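Local coordinates for glycosyl hydrolase family 2, TIM barrel domain protein (Parabacteroides merdae ATCC 43184, PDB 6DXU) that probably hydrolyses beta-D-glucuronides, as a glycoside hydrolase family 2 beta-glucuronidase of a human gut bacterium, at residues N29-T34 against Y193-L199; R107-D113 against S137-T143. All coordinates share one frame; numbering follows the deposited sequence.

Contact 1 (N29-T34 against Y193-L199); sequences NKIRLT and YLNLVYL
The guanidinium of Arg32 lies flat on the ring of Tyr193, planes 5° apart, where strand 30-32 pairs with strand 194-199 at one border of an antiparallel sheet. The fold is the jelly-roll beta-sandwich expected of the family 2 sugar-binding domain. Arg32 CZ stands 3.9 Å from the centroid of the Tyr193 ring, a cation-pi contact, and Arg32 CD makes a CH-pi contact over the same face. Arginine suits this place because its extended chain brings both methylene and charge over the ring. Farther along, one water accepts from Arg32 NE and donates to Asn195 OD1, tying these neighbouring side chains together. Lys30 runs across the amide of Asn195, CE 3.6 Å from Asn195 ND2, and carries its ammonium on to a salt bridge with Asp111.

The face that carries Ile31 and Leu196 is mainly apolar. Leu33 CD2 sits 4.0 Å from Leu196 CB, its CD1 reaches Leu194, and Ile31 CD1 comes 3.6 Å from Tyr198 CE1. Tyrosine suits position 198 because its ring carbons, CE1 foremost, pack against Ile31 while its hydroxyl accepts from the backbone N of Asp100.

What sets these positions is the backbone: Ile31 and Leu196 form a hydrogen-bonded pair, and Leu33 N donates to Leu194 O. The Arg32-Tyr193 stack has outer moorings too, since Arg32 NH2 forms a salt bridge with Glu345 and Tyr193 OH bonds to the backbone N of that residue, linking the sheet to helix 345-357. At the opposite end, Asn29 turns CG between its backbone N and carbonyl carbon (chi1 43°), and ND2 donates almost straight to Tyr198 O at 2.6 Å, with that oxygen in the plane of the amide.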
ATOM      1  N   ASN D  29     -24.845   4.681  32.706  1.00 61.26           N
ATOM      2  CA  ASN D  29     -23.621   5.324  32.241  1.00 51.99           C
ATOM      3  C   ASN D  29     -23.633   5.565  30.737  1.00 46.59           C
ATOM      4  O   ASN D  29     -22.586   5.909  30.155  1.00 34.98           O
ATOM      5  CB  ASN D  29     -22.425   4.460  32.620  1.00 41.39           C
ATOM      6  CG  ASN D  29     -22.686   3.000  32.360  1.00 47.93           C
ATOM      7  OD1 ASN D  29     -23.802   2.519  32.556  1.00 54.34           O
ATOM      8  ND2 ASN D  29     -21.672   2.289  31.889  1.00 43.42           N
ATOM      9  N   LYS D  30     -24.793   5.374  30.107  1.00 42.03           N
ATOM     10  CA  LYS D  30     -24.972   5.431  28.662  1.00 39.13           C
ATOM     11  C   LYS D  30     -25.727   6.708  28.319  1.00 36.58           C
ATOM     12  O   LYS D  30     -26.869   6.899  28.750  1.00 33.59           O
ATOM     13  CB  LYS D  30     -25.752   4.208  28.192  1.00 40.98           C
ATOM     14  CG  LYS D  30     -25.809   3.987  26.704  1.00 33.07           C
ATOM     15  CD  LYS D  30     -26.133   2.525  26.441  1.00 40.44           C
ATOM     16  CE  LYS D  30     -25.967   2.124  24.991  1.00 43.60           C
ATOM     17  NZ  LYS D  30     -25.562   0.678  24.882  1.00 53.02           N
ATOM     18  N   ILE D  31     -25.102   7.561  27.524  1.00 27.09           N
ATOM     19  CA  ILE D  31     -25.602   8.901  27.260  1.00 25.63           C
ATOM     20  C   ILE D  31     -25.817   9.050  25.766  1.00 25.75           C
ATOM     21  O   ILE D  31     -24.860   8.946  24.987  1.00 21.88           O
ATOM     22  CB  ILE D  31     -24.631   9.963  27.793  1.00 27.23           C
ATOM     23  CG1 ILE D  31     -24.446   9.747  29.298  1.00 32.79           C
ATOM     24  CG2 ILE D  31     -25.135  11.358  27.471  1.00 30.58           C
ATOM     25  CD1 ILE D  31     -23.199  10.380  29.860  1.00 39.62           C
ATOM     26  N   ARG D  32     -27.069   9.252  25.359  1.00 20.64           N
ATOM     27  CA  ARG D  32     -27.338   9.518  23.954  1.00 22.67           C
ATOM     28  C   ARG D  32     -26.805  10.901  23.592  1.00 21.68           C
ATOM     29  O   ARG D  32     -27.172  11.897  24.216  1.00 22.98           O
ATOM     30  CB  ARG D  32     -28.833   9.418  23.674  1.00 19.89           C
ATOM     31  CG  ARG D  32     -29.307   7.993  23.584  1.00 23.03           C
ATOM     32  CD  ARG D  32     -30.842   7.916  23.594  1.00 22.66           C
ATOM     33  NE  ARG D  32     -31.268   6.524  23.542  1.00 26.22           N
ATOM     34  CZ  ARG D  32     -32.540   6.138  23.573  1.00 29.65           C
ATOM     35  NH1 ARG D  32     -33.506   7.046  23.655  1.00 27.99           N
ATOM     36  NH2 ARG D  32     -32.840   4.848  23.524  1.00 31.70           N
ATOM     37  N   LEU D  33     -25.938  10.966  22.588  1.00 20.16           N
ATOM     38  CA  LEU D  33     -25.396  12.244  22.127  1.00 20.22           C
ATOM     39  C   LEU D  33     -26.341  12.799  21.074  1.00 21.78           C
ATOM     40  O   LEU D  33     -26.231  12.492  19.891  1.00 21.65           O
ATOM     41  CB  LEU D  33     -23.988  12.062  21.569  1.00 19.25           C
ATOM     42  CG  LEU D  33     -22.970  11.523  22.559  1.00 18.97           C
ATOM     43  CD1 LEU D  33     -21.628  11.285  21.830  1.00 19.17           C
ATOM     44  CD2 LEU D  33     -22.794  12.547  23.670  1.00 18.84           C
ATOM     45  N   THR D  34     -27.301  13.609  21.504  1.00 21.26           N
ATOM     46  CA  THR D  34     -28.281  14.115  20.561  1.00 21.96           C
ATOM     47  C   THR D  34     -28.140  15.596  20.257  1.00 20.92           C
ATOM     48  O   THR D  34     -28.462  16.008  19.140  1.00 23.48           O
ATOM     49  CB  THR D  34     -29.701  13.833  21.067  1.00 27.23           C
ATOM     50  OG1 THR D  34     -29.892  14.488  22.319  1.00 23.63           O
ATOM     51  CG2 THR D  34     -29.909  12.301  21.252  1.00 25.54           C
ATOM     52  N   TYR D 193     -28.967   6.100  17.199  1.00 15.93           N
ATOM     53  CA  TYR D 193     -28.339   6.770  18.331  1.00 18.14           C
ATOM     54  C   TYR D 193     -26.854   6.478  18.410  1.00 19.78           C
ATOM     55  O   TYR D 193     -26.407   5.339  18.240  1.00 19.48           O
ATOM     56  CB  TYR D 193     -28.977   6.335  19.646  1.00 18.44           C
ATOM     57  CG  TYR D 193     -30.383   6.847  19.830  1.00 20.74           C
ATOM     58  CD1 TYR D 193     -30.646   8.218  19.867  1.00 20.87           C
ATOM     59  CD2 TYR D 193     -31.447   5.969  19.933  1.00 20.56           C
ATOM     60  CE1 TYR D 193     -31.943   8.692  20.026  1.00 22.58           C
ATOM     61  CE2 TYR D 193     -32.759   6.442  20.100  1.00 21.53           C
ATOM     62  CZ  TYR D 193     -32.990   7.794  20.146  1.00 20.03           C
ATOM     63  OH  TYR D 193     -34.282   8.270  20.302  1.00 21.30           O
ATOM     64  N   LEU D 194     -26.107   7.518  18.741  1.00 16.59           N
ATOM     65  CA  LEU D 194     -24.699   7.416  19.071  1.00 21.33           C
ATOM     66  C   LEU D 194     -24.594   7.661  20.566  1.00 18.00           C
ATOM     67  O   LEU D 194     -25.025   8.711  21.051  1.00 19.15           O
ATOM     68  CB  LEU D 194     -23.880   8.444  18.281  1.00 17.98           C
ATOM     69  CG  LEU D 194     -22.424   8.670  18.726  1.00 18.86           C
ATOM     70  CD1 LEU D 194     -21.638   7.351  18.714  1.00 18.62           C
ATOM     71  CD2 LEU D 194     -21.739   9.713  17.832  1.00 22.17           C
ATOM     72  N   ASN D 195     -24.008   6.713  21.282  1.00 18.93           N
ATOM     73  CA  ASN D 195     -23.981   6.748  22.735  1.00 19.59           C
ATOM     74  C   ASN D 195     -22.565   7.001  23.214  1.00 23.34           C
ATOM     75  O   ASN D 195     -21.607   6.405  22.703  1.00 21.33           O
ATOM     76  CB  ASN D 195     -24.475   5.431  23.342  1.00 20.46           C
ATOM     77  CG  ASN D 195     -25.813   4.996  22.780  1.00 26.57           C
ATOM     78  OD1 ASN D 195     -26.837   5.592  23.097  1.00 24.64           O
ATOM     79  ND2 ASN D 195     -25.810   3.956  21.940  1.00 26.50           N
ATOM     80  N   LEU D 196     -22.447   7.878  24.203  1.00 18.54           N
ATOM     81  CA  LEU D 196     -21.223   8.001  24.969  1.00 22.16           C
ATOM     82  C   LEU D 196     -21.359   7.059  26.154  1.00 22.03           C
ATOM     83  O   LEU D 196     -22.276   7.210  26.964  1.00 24.02           O
ATOM     84  CB  LEU D 196     -21.001   9.439  25.435  1.00 19.04           C
ATOM     85  CG  LEU D 196     -19.735   9.660  26.269  1.00 25.21           C
ATOM     86  CD1 LEU D 196     -18.526   9.422  25.401  1.00 33.28           C
ATOM     87  CD2 LEU D 196     -19.713  11.080  26.831  1.00 28.93           C
ATOM     88  N   VAL D 197     -20.443   6.101  26.268  1.00 20.38           N
ATOM     89  CA  VAL D 197     -20.543   5.069  27.290  1.00 19.75           C
ATOM     90  C   VAL D 197     -19.334   5.203  28.190  1.00 22.79           C
ATOM     91  O   VAL D 197     -18.199   5.002  27.749  1.00 22.52           O
ATOM     92  CB  VAL D 197     -20.610   3.660  26.680  1.00 20.55           C
ATOM     93  CG1 VAL D 197     -20.728   2.613  27.789  1.00 22.28           C
ATOM     94  CG2 VAL D 197     -21.784   3.560  25.709  1.00 22.67           C
ATOM     95  N   TYR D 198     -19.572   5.541  29.448  1.00 16.35           N
ATOM     96  CA  TYR D 198     -18.517   5.520  30.446  1.00 21.13           C
ATOM     97  C   TYR D 198     -18.471   4.142  31.091  1.00 20.73           C
ATOM     98  O   TYR D 198     -19.507   3.613  31.511  1.00 23.00           O
ATOM     99  CB  TYR D 198     -18.767   6.579  31.516  1.00 22.75           C
ATOM    100  CG  TYR D 198     -18.690   8.022  31.058  1.00 22.15           C
ATOM    101  CD1 TYR D 198     -19.806   8.855  31.136  1.00 22.58           C
ATOM    102  CD2 TYR D 198     -17.494   8.562  30.578  1.00 24.10           C
ATOM    103  CE1 TYR D 198     -19.735  10.183  30.746  1.00 26.48           C
ATOM    104  CE2 TYR D 198     -17.416   9.898  30.183  1.00 22.95           C
ATOM    105  CZ  TYR D 198     -18.545  10.699  30.273  1.00 21.21           C
ATOM    106  OH  TYR D 198     -18.477  12.026  29.896  1.00 23.09           O
ATOM    107  N   LEU D 199     -17.273   3.579  31.194  1.00 19.61           N
ATOM    108  CA  LEU D 199     -17.070   2.271  31.792  1.00 17.51           C
ATOM    109  C   LEU D 199     -16.036   2.371  32.898  1.00 21.28           C
ATOM    110  O   LEU D 199     -15.128   3.207  32.826  1.00 19.30           O
ATOM    111  CB  LEU D 199     -16.581   1.248  30.749  1.00 19.98           C
ATOM    112  CG  LEU D 199     -17.549   0.974  29.599  1.00 21.50           C
ATOM    113  CD1 LEU D 199     -16.810   0.167  28.537  1.00 21.28           C
ATOM    114  CD2 LEU D 199     -18.789   0.225  30.116  1.00 23.00           C
TER
HETATM  115  O   HOH W   1     -29.294   4.523  23.335  1.00 30.89           O
HETATM  116  O   HOH W   2     -27.394  10.042  18.895  1.00 20.16           O

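Contact 2 (R107-D113 against S137-T143); sequences RIVLDFD and SWNVDIT
Phe112 and Trp138 form an offset stack, the phenyl ring over the six-membered part of the indole with centroids 3.9 Å apart and planes 3° from parallel. Phe112 CB extends the overlap as a CH-pi contact to the five-membered ring. Two broad flat groups suit this hydrogen-bonded pair, for they bury much apolar surface, and Trp138 is also stacked with His131. On the backbone of the same pair, Phe112 O accepts from both Trp138 N and Ser137 OG, the hydroxyl coming from above the carbonyl plane.

At the far end Ile108 and Thr143 meet. Ile108 N donates to Thr143 OG1 at 2.9 Å, so a side-chain oxygen takes the place of a strand carbonyl where the partner chain turns away into helix 143-150. Ile108 O receives Ile142 N, and Ile108 CG2 packs 3.7 Å from Ile142 CG1, apolar branched chains meeting on the buried side.

Threonine is well chosen, since its hydroxyl can accept from Ile108 while donating to Asp141 OD1. Asp141 OD1 also accepts from Thr143 N at 2.9 Å, which closes an Asx turn. Asp141 OD2 takes two bonds from Arg107: NE, 3.0 Å away, uses the syn lone pair of OD2, and NH2, at 3.3 Å, comes from above the carboxylate plane. Bends at chi2 (-58°) and chi3 (-68°) curl the arginine chain back to Asp141, and Tyr229 OH is a further partner of OD2.

Such pairing of antiparallel strands, apolar on the side facing strands 118-123 and 162-169 of a second sheet, is typical of the jelly-roll beta-sandwich of the family 2 sugar-binding domain.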
ATOM      1  N   ARG D 107     -13.047   4.147  31.248  1.00 21.26           N
ATOM      2  CA  ARG D 107     -12.936   4.150  29.800  1.00 20.94           C
ATOM      3  C   ARG D 107     -14.045   5.000  29.212  1.00 20.61           C
ATOM      4  O   ARG D 107     -15.140   5.098  29.782  1.00 19.93           O
ATOM      5  CB  ARG D 107     -13.037   2.729  29.216  1.00 21.08           C
ATOM      6  CG  ARG D 107     -12.165   1.693  29.906  1.00 25.93           C
ATOM      7  CD  ARG D 107     -10.694   2.065  29.880  1.00 25.35           C
ATOM      8  NE  ARG D 107     -10.119   2.030  28.535  1.00 22.98           N
ATOM      9  CZ  ARG D 107      -8.829   2.221  28.276  1.00 28.35           C
ATOM     10  NH1 ARG D 107      -7.986   2.467  29.271  1.00 30.20           N
ATOM     11  NH2 ARG D 107      -8.379   2.173  27.028  1.00 24.60           N
ATOM     12  N   ILE D 108     -13.751   5.584  28.049  1.00 19.02           N
ATOM     13  CA  ILE D 108     -14.705   6.370  27.274  1.00 18.73           C
ATOM     14  C   ILE D 108     -14.926   5.630  25.965  1.00 20.65           C
ATOM     15  O   ILE D 108     -13.989   5.494  25.160  1.00 20.69           O
ATOM     16  CB  ILE D 108     -14.164   7.783  26.983  1.00 25.21           C
ATOM     17  CG1 ILE D 108     -13.670   8.457  28.257  1.00 32.33           C
ATOM     18  CG2 ILE D 108     -15.229   8.638  26.317  1.00 30.17           C
ATOM     19  CD1 ILE D 108     -12.715   9.619  27.972  1.00 29.78           C
ATOM     20  N   VAL D 109     -16.154   5.181  25.723  1.00 20.12           N
ATOM     21  CA  VAL D 109     -16.453   4.405  24.529  1.00 18.97           C
ATOM     22  C   VAL D 109     -17.562   5.107  23.757  1.00 19.96           C
ATOM     23  O   VAL D 109     -18.575   5.514  24.340  1.00 21.56           O
ATOM     24  CB  VAL D 109     -16.847   2.956  24.872  1.00 19.02           C
ATOM     25  CG1 VAL D 109     -17.295   2.220  23.632  1.00 21.72           C
ATOM     26  CG2 VAL D 109     -15.672   2.225  25.525  1.00 19.19           C
ATOM     27  N   LEU D 110     -17.376   5.231  22.447  1.00 16.18           N
ATOM     28  CA  LEU D 110     -18.434   5.666  21.546  1.00 18.98           C
ATOM     29  C   LEU D 110     -19.119   4.425  21.006  1.00 20.14           C
ATOM     30  O   LEU D 110     -18.470   3.575  20.395  1.00 19.78           O
ATOM     31  CB  LEU D 110     -17.880   6.497  20.391  1.00 18.59           C
ATOM     32  CG  LEU D 110     -17.207   7.827  20.715  1.00 19.94           C
ATOM     33  CD1 LEU D 110     -16.553   8.399  19.434  1.00 20.69           C
ATOM     34  CD2 LEU D 110     -18.191   8.804  21.325  1.00 22.67           C
ATOM     35  N   ASP D 111     -20.423   4.317  21.237  1.00 19.81           N
ATOM     36  CA  ASP D 111     -21.181   3.120  20.900  1.00 19.47           C
ATOM     37  C   ASP D 111     -22.201   3.505  19.840  1.00 17.58           C
ATOM     38  O   ASP D 111     -23.152   4.238  20.129  1.00 17.99           O
ATOM     39  CB  ASP D 111     -21.848   2.552  22.159  1.00 23.22           C
ATOM     40  CG  ASP D 111     -22.749   1.365  21.870  1.00 32.11           C
ATOM     41  OD1 ASP D 111     -22.506   0.653  20.876  1.00 36.41           O
ATOM     42  OD2 ASP D 111     -23.693   1.140  22.653  1.00 42.67           O
ATOM     43  N   PHE D 112     -22.005   3.012  18.618  1.00 18.36           N
ATOM     44  CA  PHE D 112     -22.859   3.345  17.476  1.00 17.43           C
ATOM     45  C   PHE D 112     -23.949   2.284  17.352  1.00 18.15           C
ATOM     46  O   PHE D 112     -23.655   1.132  17.020  1.00 19.13           O
ATOM     47  CB  PHE D 112     -22.039   3.392  16.182  1.00 18.33           C
ATOM     48  CG  PHE D 112     -21.036   4.522  16.109  1.00 18.84           C
ATOM     49  CD1 PHE D 112     -19.805   4.422  16.742  1.00 18.41           C
ATOM     50  CD2 PHE D 112     -21.313   5.671  15.377  1.00 17.34           C
ATOM     51  CE1 PHE D 112     -18.872   5.453  16.667  1.00 19.18           C
ATOM     52  CE2 PHE D 112     -20.368   6.718  15.292  1.00 17.86           C
ATOM     53  CZ  PHE D 112     -19.162   6.605  15.941  1.00 18.92           C
ATOM     54  N   ASP D 113     -25.215   2.672  17.576  1.00 21.63           N
ATOM     55  CA  ASP D 113     -26.319   1.765  17.262  1.00 18.83           C
ATOM     56  C   ASP D 113     -26.355   1.434  15.776  1.00 20.82           C
ATOM     57  O   ASP D 113     -26.821   0.355  15.390  1.00 19.25           O
ATOM     58  CB  ASP D 113     -27.667   2.370  17.676  1.00 17.33           C
ATOM     59  CG  ASP D 113     -27.945   2.266  19.164  1.00 24.11           C
ATOM     60  OD1 ASP D 113     -27.022   1.913  19.929  1.00 28.60           O
ATOM     61  OD2 ASP D 113     -29.099   2.565  19.565  1.00 25.35           O
ATOM     62  N   SER D 137     -24.181  -2.784  14.890  1.00 16.85           N
ATOM     63  CA  SER D 137     -23.629  -1.927  15.928  1.00 18.95           C
ATOM     64  C   SER D 137     -22.120  -2.155  16.038  1.00 18.36           C
ATOM     65  O   SER D 137     -21.608  -3.220  15.683  1.00 19.89           O
ATOM     66  CB  SER D 137     -24.331  -2.207  17.264  1.00 23.66           C
ATOM     67  OG  SER D 137     -23.816  -1.402  18.300  1.00 34.00           O
ATOM     68  N   TRP D 138     -21.407  -1.132  16.507  1.00 17.23           N
ATOM     69  CA  TRP D 138     -19.958  -1.182  16.642  1.00 21.43           C
ATOM     70  C   TRP D 138     -19.559  -0.082  17.610  1.00 21.86           C
ATOM     71  O   TRP D 138     -20.346   0.829  17.885  1.00 20.15           O
ATOM     72  CB  TRP D 138     -19.247  -1.009  15.289  1.00 18.64           C
ATOM     73  CG  TRP D 138     -19.727   0.182  14.489  1.00 19.87           C
ATOM     74  CD1 TRP D 138     -20.914   0.287  13.812  1.00 20.69           C
ATOM     75  CD2 TRP D 138     -19.038   1.426  14.277  1.00 17.98           C
ATOM     76  NE1 TRP D 138     -21.009   1.519  13.203  1.00 19.97           N
ATOM     77  CE2 TRP D 138     -19.871   2.234  13.467  1.00 19.36           C
ATOM     78  CE3 TRP D 138     -17.794   1.924  14.673  1.00 20.82           C
ATOM     79  CZ2 TRP D 138     -19.504   3.523  13.062  1.00 16.08           C
ATOM     80  CZ3 TRP D 138     -17.434   3.203  14.278  1.00 20.33           C
ATOM     81  CH2 TRP D 138     -18.281   3.986  13.481  1.00 18.48           C
ATOM     82  N   ASN D 139     -18.341  -0.175  18.138  1.00 17.60           N
ATOM     83  CA  ASN D 139     -17.929   0.827  19.113  1.00 21.53           C
ATOM     84  C   ASN D 139     -16.441   1.115  18.986  1.00 24.49           C
ATOM     85  O   ASN D 139     -15.689   0.353  18.370  1.00 24.82           O
ATOM     86  CB  ASN D 139     -18.274   0.390  20.545  1.00 27.59           C
ATOM     87  CG  ASN D 139     -17.734  -0.984  20.886  1.00 31.34           C
ATOM     88  OD1 ASN D 139     -16.533  -1.211  20.841  1.00 35.56           O
ATOM     89  ND2 ASN D 139     -18.624  -1.911  21.221  1.00 35.93           N
ATOM     90  N   VAL D 140     -16.026   2.238  19.583  1.00 21.80           N
ATOM     91  CA  VAL D 140     -14.640   2.699  19.565  1.00 23.61           C
ATOM     92  C   VAL D 140     -14.291   3.181  20.968  1.00 21.03           C
ATOM     93  O   VAL D 140     -14.951   4.084  21.491  1.00 19.58           O
ATOM     94  CB  VAL D 140     -14.419   3.844  18.561  1.00 22.42           C
ATOM     95  CG1 VAL D 140     -12.937   4.233  18.537  1.00 24.70           C
ATOM     96  CG2 VAL D 140     -14.912   3.456  17.171  1.00 27.74           C
ATOM     97  N   ASP D 141     -13.248   2.607  21.565  1.00 18.46           N
ATOM     98  CA  ASP D 141     -12.718   3.121  22.833  1.00 20.07           C
ATOM     99  C   ASP D 141     -11.826   4.317  22.515  1.00 17.51           C
ATOM    100  O   ASP D 141     -10.773   4.160  21.901  1.00 19.41           O
ATOM    101  CB  ASP D 141     -11.922   2.038  23.564  1.00 21.45           C
ATOM    102  CG  ASP D 141     -11.514   2.439  24.978  1.00 23.07           C
ATOM    103  OD1 ASP D 141     -11.261   3.631  25.216  1.00 24.31           O
ATOM    104  OD2 ASP D 141     -11.353   1.540  25.842  1.00 25.82           O
ATOM    105  N   ILE D 142     -12.222   5.517  22.940  1.00 17.06           N
ATOM    106  CA  ILE D 142     -11.457   6.718  22.616  1.00 16.81           C
ATOM    107  C   ILE D 142     -10.664   7.224  23.811  1.00 18.98           C
ATOM    108  O   ILE D 142     -10.132   8.343  23.768  1.00 21.27           O
ATOM    109  CB  ILE D 142     -12.362   7.827  22.053  1.00 14.87           C
ATOM    110  CG1 ILE D 142     -13.408   8.247  23.104  1.00 18.06           C
ATOM    111  CG2 ILE D 142     -13.016   7.348  20.781  1.00 19.92           C
ATOM    112  CD1 ILE D 142     -14.223   9.526  22.724  1.00 21.48           C
ATOM    113  N   THR D 143     -10.530   6.405  24.859  1.00 19.27           N
ATOM    114  CA  THR D 143      -9.839   6.838  26.072  1.00 20.62           C
ATOM    115  C   THR D 143      -8.450   7.387  25.764  1.00 19.46           C
ATOM    116  O   THR D 143      -8.092   8.479  26.217  1.00 19.65           O
ATOM    117  CB  THR D 143      -9.735   5.685  27.070  1.00 21.24           C
ATOM    118  OG1 THR D 143     -11.024   5.089  27.259  1.00 23.38           O
ATOM    119  CG2 THR D 143      -9.206   6.204  28.408  1.00 18.88           C
TER
HETATM  120  O   HOH W   3     -25.207   0.034  20.221  1.00 29.48           O

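In the fold
Contacts 1 and 2 occupy one four-stranded antiparallel sheet, ordered 30-32, 194-199, 107-112, 138-141, with their centres about 9 Å apart. Strands 194-199 and 107-112 are the central neighbours that join them: Val197 N lies 2.7 Å from Val109 O, probably a hydrogen bond, and Leu196 CD1 packs on Ile108 CG2. Along the chain, contact 1 brings together the two ends of a span that contains both segments of contact 2, so the first and last strands of the sheet in sequence lie side by side. Between them the contacts account for the whole width of this sheet, with one border near the TIM-barrel helix 345-357 and the other leading into helix 143-150.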